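Local coordinates for protein THB11 (Chlamydomonas reinhardtii, PDB 6TD7) that binds heme in a truncated-hemoglobin domain, where this crystal holds cyanide in the distal pocket, and probably binds oxygen, at residues 30-33 against 34-38; 95-98 against 99-102. All coordinates share one frame; numbering follows the deposited sequence.

Interaction 1 of 2, residues 30-33 against 34-38. With CYN (cyanide ion), chain C.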
ATOM      1  N   LEU A  30       0.087  -8.027  -8.089  1.00 14.11           N
ATOM      2  CA  LEU A  30      -1.086  -7.551  -8.817  1.00 12.06           C
ATOM      3  C   LEU A  30      -1.370  -6.089  -8.497  1.00 12.83           C
ATOM      4  O   LEU A  30      -1.700  -5.303  -9.394  1.00 10.17           O
ATOM      5  CB  LEU A  30      -2.272  -8.441  -8.458  1.00 12.30           C
ATOM      6  CG  LEU A  30      -3.627  -8.236  -9.118  1.00 12.86           C
ATOM      7  CD1 LEU A  30      -3.493  -8.156 -10.625  1.00 16.95           C
ATOM      8  CD2 LEU A  30      -4.531  -9.394  -8.695  1.00 12.39           C
ATOM      9  N   PHE A  31      -1.258  -5.715  -7.222  1.00 11.61           N
ATOM     10  CA  PHE A  31      -1.346  -4.310  -6.829  1.00 10.39           C
ATOM     11  C   PHE A  31      -0.446  -3.441  -7.696  1.00  9.48           C
ATOM     12  O   PHE A  31      -0.894  -2.438  -8.266  1.00 13.29           O
ATOM     13  CB  PHE A  31      -0.986  -4.184  -5.344  1.00 12.02           C
ATOM     14  CG  PHE A  31      -0.719  -2.774  -4.883  1.00  7.38           C
ATOM     15  CD1 PHE A  31      -1.753  -1.862  -4.740  1.00 11.94           C
ATOM     16  CD2 PHE A  31       0.570  -2.373  -4.562  1.00 15.70           C
ATOM     17  CE1 PHE A  31      -1.502  -0.566  -4.304  1.00  8.88           C
ATOM     18  CE2 PHE A  31       0.829  -1.080  -4.124  1.00 15.36           C
ATOM     19  CZ  PHE A  31      -0.204  -0.176  -3.995  1.00  9.27           C
ATOM     20  N   TYR A  32       0.831  -3.806  -7.824  1.00 11.63           N
ATOM     21  CA  TYR A  32       1.733  -2.972  -8.614  1.00 11.89           C
ATOM     22  C   TYR A  32       1.391  -3.019 -10.098  1.00 12.20           C
ATOM     23  O   TYR A  32       1.539  -2.009 -10.796  1.00 10.67           O
ATOM     24  CB  TYR A  32       3.184  -3.380  -8.377  1.00 12.30           C
ATOM     25  CG  TYR A  32       3.734  -2.767  -7.114  1.00 13.76           C
ATOM     26  CD1 TYR A  32       4.039  -1.412  -7.049  1.00 14.27           C
ATOM     27  CD2 TYR A  32       3.923  -3.535  -5.979  1.00 15.37           C
ATOM     28  CE1 TYR A  32       4.526  -0.845  -5.884  1.00 13.45           C
ATOM     29  CE2 TYR A  32       4.412  -2.982  -4.819  1.00 15.49           C
ATOM     30  CZ  TYR A  32       4.709  -1.641  -4.772  1.00 15.96           C
ATOM     31  OH  TYR A  32       5.198  -1.123  -3.597  1.00 15.28           O
ATOM     32  N   ARG A  33       0.917  -4.157 -10.598  1.00 12.68           N
ATOM     33  CA  ARG A  33       0.491  -4.202 -11.992  1.00 11.24           C
ATOM     34  C   ARG A  33      -0.633  -3.201 -12.246  1.00 14.32           C
ATOM     35  O   ARG A  33      -0.609  -2.465 -13.239  1.00 13.55           O
ATOM     36  CB  ARG A  33       0.059  -5.618 -12.361  1.00 16.99           C
ATOM     37  CG  ARG A  33       0.322  -5.984 -13.811  1.00 32.17           C
ATOM     38  CD  ARG A  33       0.770  -7.435 -13.947  1.00 31.06           C
ATOM     39  NE  ARG A  33      -0.294  -8.356 -13.564  1.00 24.60           N
ATOM     40  CZ  ARG A  33      -0.169  -9.357 -12.695  1.00 26.02           C
ATOM     41  NH1 ARG A  33       0.989  -9.612 -12.101  1.00 36.28           N
ATOM     42  NH2 ARG A  33      -1.220 -10.118 -12.433  1.00 34.54           N
ATOM     43  N   LYS A  34      -1.619  -3.149 -11.347  1.00 12.98           N
ATOM     44  CA  LYS A  34      -2.707  -2.189 -11.494  1.00 10.94           C
ATOM     45  C   LYS A  34      -2.206  -0.752 -11.397  1.00 13.60           C
ATOM     46  O   LYS A  34      -2.635   0.115 -12.167  1.00 12.98           O
ATOM     47  CB  LYS A  34      -3.772  -2.453 -10.428  1.00 12.60           C
ATOM     48  CG  LYS A  34      -4.532  -3.752 -10.625  1.00 14.62           C
ATOM     49  CD  LYS A  34      -5.200  -4.212  -9.335  1.00 16.31           C
ATOM     50  CE  LYS A  34      -6.063  -5.443  -9.558  1.00 21.63           C
ATOM     51  NZ  LYS A  34      -7.317  -5.124 -10.302  1.00 20.51           N
ATOM     52  N   LEU A  35      -1.309  -0.478 -10.442  1.00 11.53           N
ATOM     53  CA  LEU A  35      -0.797   0.876 -10.265  1.00 12.93           C
ATOM     54  C   LEU A  35      -0.172   1.404 -11.548  1.00 14.05           C
ATOM     55  O   LEU A  35      -0.486   2.508 -12.006  1.00 15.89           O
ATOM     56  CB  LEU A  35       0.255   0.918  -9.156  1.00 13.59           C
ATOM     57  CG  LEU A  35      -0.098   0.960  -7.671  1.00 26.46           C
ATOM     58  CD1 LEU A  35       1.138   1.460  -6.907  1.00 19.67           C
ATOM     59  CD2 LEU A  35      -1.303   1.821  -7.360  1.00 19.68           C
ATOM     60  N   TYR A  36       0.754   0.632 -12.120  1.00 13.02           N
ATOM     61  CA  TYR A  36       1.503   1.083 -13.285  1.00 14.02           C
ATOM     62  C   TYR A  36       0.648   1.128 -14.540  1.00 19.14           C
ATOM     63  O   TYR A  36       1.033   1.781 -15.514  1.00 18.60           O
ATOM     64  CB  TYR A  36       2.712   0.170 -13.501  1.00 18.94           C
ATOM     65  CG  TYR A  36       3.911   0.535 -12.653  1.00 17.04           C
ATOM     66  CD1 TYR A  36       4.026   0.083 -11.346  1.00 16.03           C
ATOM     67  CD2 TYR A  36       4.927   1.334 -13.161  1.00 15.58           C
ATOM     68  CE1 TYR A  36       5.118   0.418 -10.568  1.00 18.78           C
ATOM     69  CE2 TYR A  36       6.024   1.670 -12.390  1.00 19.71           C
ATOM     70  CZ  TYR A  36       6.114   1.207 -11.097  1.00 18.80           C
ATOM     71  OH  TYR A  36       7.202   1.543 -10.331  1.00 17.10           O
ATOM     72  N   ALA A  37      -0.494   0.449 -14.543  1.00 15.37           N
ATOM     73  CA  ALA A  37      -1.432   0.499 -15.653  1.00 16.55           C
ATOM     74  C   ALA A  37      -2.411   1.661 -15.551  1.00 22.24           C
ATOM     75  O   ALA A  37      -3.212   1.859 -16.469  1.00 20.76           O
ATOM     76  CB  ALA A  37      -2.210  -0.818 -15.731  1.00 17.89           C
ATOM     77  N   ASP A  38      -2.366   2.436 -14.475  1.00 13.91           N
ATOM     78  CA  ASP A  38      -3.352   3.503 -14.303  1.00 17.73           C
ATOM     79  C   ASP A  38      -2.817   4.814 -14.866  1.00 17.53           C
ATOM     80  O   ASP A  38      -1.719   5.239 -14.489  1.00 15.81           O
ATOM     81  CB  ASP A  38      -3.700   3.674 -12.832  1.00 19.82           C
ATOM     82  CG  ASP A  38      -4.777   4.711 -12.608  1.00 17.31           C
ATOM     83  OD1 ASP A  38      -4.475   5.918 -12.705  1.00 19.04           O
ATOM     84  OD2 ASP A  38      -5.932   4.316 -12.348  1.00 19.21           O
TER
HETATM   85  C   CYN C 202       4.014   2.439  -2.829  1.00 18.99           C
HETATM   86  N   CYN C 202       4.550   1.553  -3.345  1.00 19.54           N
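Two first torsions set the inner face of this helix end: Phe31 turns CG away from its own nitrogen (chi1 166°), while Leu35, one turn later, places CG beside its nitrogen (chi1 -80°), and the leucine comes to lie over one face of the phenyl ring. Residues 30-36 form the last two turns of helix 21-36, the B helix of the truncated globin fold, with i to i+4 backbone bonds such as Lys34 N to Leu30 O (2.9 Å), and the chain leaves the helix before Asp38. Leu35 CG sits 4.1 Å from the centroid of the Phe31 ring, a CH-pi contact shifted toward the ring rim, and Leu35 CD1 is 3.6 Å from Phe31 CZ. Phe102 meets Phe31 edge-to-face from helix 92-108. On the side facing that helix the Lys34 chain crosses Leu30, CE lying 3.7 Å from Leu30 CG, before NZ reaches salt bridges with Glu104 and Glu108. Tyr36 runs alongside Tyr32, pointing the same way, and its ring edge meets the backbone, with Tyr36 CD1 3.3 Å from Tyr32 O; the Tyr36 hydroxyl is hydrogen-bonded to Gln48 O. Tyr32 belongs to the ligand pocket with Leu53 and Gln57, and its OH donates a hydrogen bond of 2.8 Å to the cyanide N.

Interaction 2 of 2, residues 95-98 against 99-102. With HEM (protoporphyrin IX containing Fe), chain B.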
ATOM      1  N   PHE A  95      -4.075   8.442  -3.640  1.00  7.97           N
ATOM      2  CA  PHE A  95      -3.941   7.395  -2.633  1.00  6.94           C
ATOM      3  C   PHE A  95      -5.198   6.535  -2.558  1.00 11.78           C
ATOM      4  O   PHE A  95      -5.110   5.313  -2.381  1.00  9.70           O
ATOM      5  CB  PHE A  95      -3.629   8.010  -1.267  1.00  8.89           C
ATOM      6  CG  PHE A  95      -3.099   7.016  -0.268  1.00 15.68           C
ATOM      7  CD1 PHE A  95      -1.814   6.515  -0.387  1.00 20.48           C
ATOM      8  CD2 PHE A  95      -3.885   6.575   0.781  1.00 23.73           C
ATOM      9  CE1 PHE A  95      -1.323   5.594   0.521  1.00 23.64           C
ATOM     10  CE2 PHE A  95      -3.395   5.654   1.695  1.00 14.64           C
ATOM     11  CZ  PHE A  95      -2.116   5.164   1.563  1.00 18.88           C
ATOM     12  N   ASP A  96      -6.380   7.149  -2.685  1.00  6.79           N
ATOM     13  CA  ASP A  96      -7.614   6.371  -2.729  1.00 11.03           C
ATOM     14  C   ASP A  96      -7.561   5.331  -3.844  1.00 11.54           C
ATOM     15  O   ASP A  96      -7.939   4.170  -3.652  1.00 13.90           O
ATOM     16  CB  ASP A  96      -8.822   7.289  -2.936  1.00  9.38           C
ATOM     17  CG  ASP A  96      -9.139   8.151  -1.725  1.00 18.66           C
ATOM     18  OD1 ASP A  96      -8.694   7.838  -0.597  1.00 12.09           O
ATOM     19  OD2 ASP A  96      -9.872   9.146  -1.911  1.00 17.81           O
ATOM     20  N   LEU A  97      -7.105   5.739  -5.028  1.00  7.71           N
ATOM     21  CA  LEU A  97      -7.002   4.802  -6.143  1.00 10.54           C
ATOM     22  C   LEU A  97      -6.053   3.659  -5.807  1.00  9.80           C
ATOM     23  O   LEU A  97      -6.345   2.492  -6.097  1.00 11.88           O
ATOM     24  CB  LEU A  97      -6.547   5.559  -7.387  1.00 14.81           C
ATOM     25  CG  LEU A  97      -6.722   4.968  -8.781  1.00 23.16           C
ATOM     26  CD1 LEU A  97      -8.066   4.286  -8.964  1.00 24.41           C
ATOM     27  CD2 LEU A  97      -6.553   6.101  -9.785  1.00 36.11           C
ATOM     28  N   GLY A  98      -4.913   3.973  -5.191  1.00 12.43           N
ATOM     29  CA  GLY A  98      -4.021   2.923  -4.733  1.00 13.26           C
ATOM     30  C   GLY A  98      -4.701   1.950  -3.790  1.00 13.77           C
ATOM     31  O   GLY A  98      -4.515   0.736  -3.895  1.00 10.17           O
ATOM     32  N   MET A  99      -5.496   2.466  -2.848  1.00 16.47           N
ATOM     33  CA  MET A  99      -6.182   1.576  -1.915  1.00 12.64           C
ATOM     34  C   MET A  99      -7.242   0.738  -2.624  1.00 13.40           C
ATOM     35  O   MET A  99      -7.421  -0.442  -2.305  1.00 13.87           O
ATOM     36  CB  MET A  99      -6.782   2.383  -0.762  1.00 11.60           C
ATOM     37  CG  MET A  99      -5.781   2.562   0.386  1.00 16.78           C
ATOM     38  SD  MET A  99      -6.333   3.575   1.781  1.00 25.13           S
ATOM     39  CE  MET A  99      -7.115   4.952   0.944  1.00 26.10           C
ATOM     40  N   LYS A 100      -7.947   1.326  -3.597  1.00 15.66           N
ATOM     41  CA  LYS A 100      -8.865   0.547  -4.422  1.00 11.89           C
ATOM     42  C   LYS A 100      -8.141  -0.621  -5.081  1.00 14.09           C
ATOM     43  O   LYS A 100      -8.630  -1.757  -5.077  1.00 10.86           O
ATOM     44  CB  LYS A 100      -9.506   1.453  -5.480  1.00 11.78           C
ATOM     45  CG  LYS A 100     -10.485   0.763  -6.439  1.00 18.69           C
ATOM     46  CD  LYS A 100     -10.143   1.044  -7.909  1.00 36.66           C
ATOM     47  CE  LYS A 100     -11.385   1.337  -8.746  1.00 38.14           C
ATOM     48  NZ  LYS A 100     -11.476   0.458  -9.944  1.00 49.62           N
ATOM     49  N   TYR A 101      -6.957  -0.362  -5.642  1.00  9.95           N
ATOM     50  CA  TYR A 101      -6.233  -1.400  -6.366  1.00  8.38           C
ATOM     51  C   TYR A 101      -5.696  -2.481  -5.434  1.00 12.75           C
ATOM     52  O   TYR A 101      -5.638  -3.655  -5.821  1.00 14.57           O
ATOM     53  CB  TYR A 101      -5.091  -0.773  -7.160  1.00  6.64           C
ATOM     54  CG  TYR A 101      -5.540  -0.018  -8.384  1.00 11.48           C
ATOM     55  CD1 TYR A 101      -6.567  -0.499  -9.181  1.00 15.87           C
ATOM     56  CD2 TYR A 101      -4.935   1.176  -8.745  1.00  9.10           C
ATOM     57  CE1 TYR A 101      -6.976   0.184 -10.303  1.00 16.36           C
ATOM     58  CE2 TYR A 101      -5.337   1.867  -9.866  1.00 16.50           C
ATOM     59  CZ  TYR A 101      -6.359   1.367 -10.641  1.00 19.97           C
ATOM     60  OH  TYR A 101      -6.772   2.046 -11.761  1.00 21.71           O
ATOM     61  N   PHE A 102      -5.289  -2.116  -4.222  1.00  7.27           N
ATOM     62  CA  PHE A 102      -4.856  -3.135  -3.272  1.00  8.52           C
ATOM     63  C   PHE A 102      -6.026  -4.025  -2.884  1.00 13.21           C
ATOM     64  O   PHE A 102      -5.886  -5.250  -2.788  1.00 13.27           O
ATOM     65  CB  PHE A 102      -4.245  -2.477  -2.039  1.00  8.64           C
ATOM     66  CG  PHE A 102      -3.424  -3.409  -1.206  1.00 13.79           C
ATOM     67  CD1 PHE A 102      -4.018  -4.186  -0.227  1.00 16.88           C
ATOM     68  CD2 PHE A 102      -2.057  -3.511  -1.407  1.00 13.72           C
ATOM     69  CE1 PHE A 102      -3.265  -5.044   0.536  1.00 10.50           C
ATOM     70  CE2 PHE A 102      -1.296  -4.365  -0.643  1.00 15.47           C
ATOM     71  CZ  PHE A 102      -1.902  -5.136   0.329  1.00 17.64           C
TER
HETATM   72  CHA HEM B 201       7.171   4.414  -0.970  1.00 16.99           C
HETATM   73  CHB HEM B 201       4.495   6.138  -4.668  1.00 14.35           C
HETATM   74  CHC HEM B 201       0.436   4.207  -2.825  1.00 15.80           C
HETATM   75  CHD HEM B 201       3.018   2.867   1.127  1.00 17.70           C
HETATM   76  C1A HEM B 201       6.823   5.027  -2.161  1.00 13.79           C
HETATM   77  C2A HEM B 201       7.701   5.645  -3.144  1.00 14.61           C
HETATM   78  C3A HEM B 201       6.940   6.105  -4.143  1.00 13.97           C
HETATM   79  C4A HEM B 201       5.559   5.807  -3.850  1.00 17.98           C
HETATM   80  CMA HEM B 201       7.427   6.829  -5.415  1.00 19.25           C
HETATM   81  CAA HEM B 201       9.244   5.753  -3.105  1.00 26.87           C
HETATM   82  CBA HEM B 201       9.746   6.430  -1.841  1.00 35.16           C
HETATM   83  CGA HEM B 201      11.245   6.263  -1.754  1.00 31.71           C
HETATM   84  O1A HEM B 201      11.871   7.019  -0.968  1.00 59.51           O
HETATM   85  O2A HEM B 201      11.814   5.385  -2.457  1.00 22.05           O
HETATM   86  C1B HEM B 201       3.188   5.719  -4.522  1.00 15.16           C
HETATM   87  C2B HEM B 201       2.127   5.910  -5.488  1.00 15.96           C
HETATM   88  C3B HEM B 201       1.001   5.391  -4.989  1.00 10.85           C
HETATM   89  C4B HEM B 201       1.304   4.841  -3.683  1.00 15.78           C
HETATM   90  CMB HEM B 201       2.274   6.608  -6.857  1.00 19.83           C
HETATM   91  CAB HEM B 201      -0.366   5.384  -5.710  1.00 15.11           C
HETATM   92  CBB HEM B 201      -1.506   5.131  -5.064  1.00 17.47           C
HETATM   93  C1C HEM B 201       0.819   3.669  -1.614  1.00 15.70           C
HETATM   94  C2C HEM B 201      -0.066   2.939  -0.749  1.00 17.86           C
HETATM   95  C3C HEM B 201       0.612   2.582   0.338  1.00 19.82           C
HETATM   96  C4C HEM B 201       1.988   3.038   0.212  1.00 16.69           C
HETATM   97  CMC HEM B 201      -1.560   2.662  -1.030  1.00 22.84           C
HETATM   98  CAC HEM B 201      -0.009   1.784   1.497  1.00 25.28           C
HETATM   99  CBC HEM B 201       0.369   2.041   2.749  1.00 35.32           C
HETATM  100  C1D HEM B 201       4.362   3.083   0.861  1.00 20.78           C
HETATM  101  C2D HEM B 201       5.479   2.584   1.637  1.00 14.40           C
HETATM  102  C3D HEM B 201       6.611   3.016   1.065  1.00 13.65           C
HETATM  103  C4D HEM B 201       6.275   3.791  -0.109  1.00 11.66           C
HETATM  104  CMD HEM B 201       5.350   1.715   2.906  1.00 12.78           C
HETATM  105  CAD HEM B 201       8.049   2.708   1.515  1.00 14.86           C
HETATM  106  CBD HEM B 201       8.566   3.633   2.598  1.00 26.31           C
HETATM  107  CGD HEM B 201       9.897   3.031   2.961  1.00 19.38           C
HETATM  108  O1D HEM B 201       9.964   2.285   3.973  1.00 20.57           O
HETATM  109  O2D HEM B 201      10.878   3.273   2.211  1.00 21.54           O
HETATM  110  NA  HEM B 201       5.525   5.151  -2.631  1.00 12.75           N
HETATM  111  NB  HEM B 201       2.651   5.058  -3.432  1.00 11.26           N
HETATM  112  NC  HEM B 201       2.073   3.705  -1.005  1.00 13.78           N
HETATM  113  ND  HEM B 201       4.891   3.812  -0.193  1.00 11.13           N
HETATM  114 FE   HEM B 201       3.807   4.395  -1.785  1.00 21.92          FE
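A Met-aromatic contact joins Phe95 to Met99 one turn further on: Met99 SD lies 4.6 Å from the centroid of the Phe95 ring, oblique to it, and 3.6 Å from Phe95 CE2. The thioether bends at its last torsion (chi3 -44°), which brings CE back against Phe95 CD2 and also to 3.6 Å from Asp96 OD1, an oxygen that forms a salt bridge with Lys127. Apolar packing pairs Leu97 with Tyr101. Their side chains run together in the same direction, Leu97 CG being 3.6 Å from Tyr101 CE2. Backbone bonds of the usual i to i+4 kind, among them Phe102 N to Gly98 O, carry the helix through both segments. This is helix 92-108, the G helix of the globin fold, and it runs past the edge of the heme, with the Phe95 ring on the side of the axial His81. Two residues of these segments touch the heme. The Phe95 ring meets the porphyrin obliquely, CE1 approaching heme C2C to 3.2 Å and lying close to the methyl CMC as well. Gly98 brings bare backbone against a vinyl group, its CA 3.4 Å from heme CBB, so that main chain packs directly on the vinyl.

How the interactions relate
Helix 21-36 and helix 92-108 of a single globin domain carry one contact each, and their centres lie about 10 Å apart. Along the chain interaction 1 closes before interaction 2 opens, with helices 42-45, 50-64 and 77-88 in between. The two helices nevertheless meet directly, Phe31 CE1 packing 3.3 Å from Gly98 O, and just beyond the end of the first, Asp38 OD2 makes a probable hydrogen bond with Tyr101 OH. Both line the heme: residues 30-38 supply the tyrosine that reaches the cyanide and touch the heme through Leu35, while Phe95 and Gly98 pack on the porphyrin. This is consistent with interhelical packing linking the distal ligand site to one wall of the heme pocket.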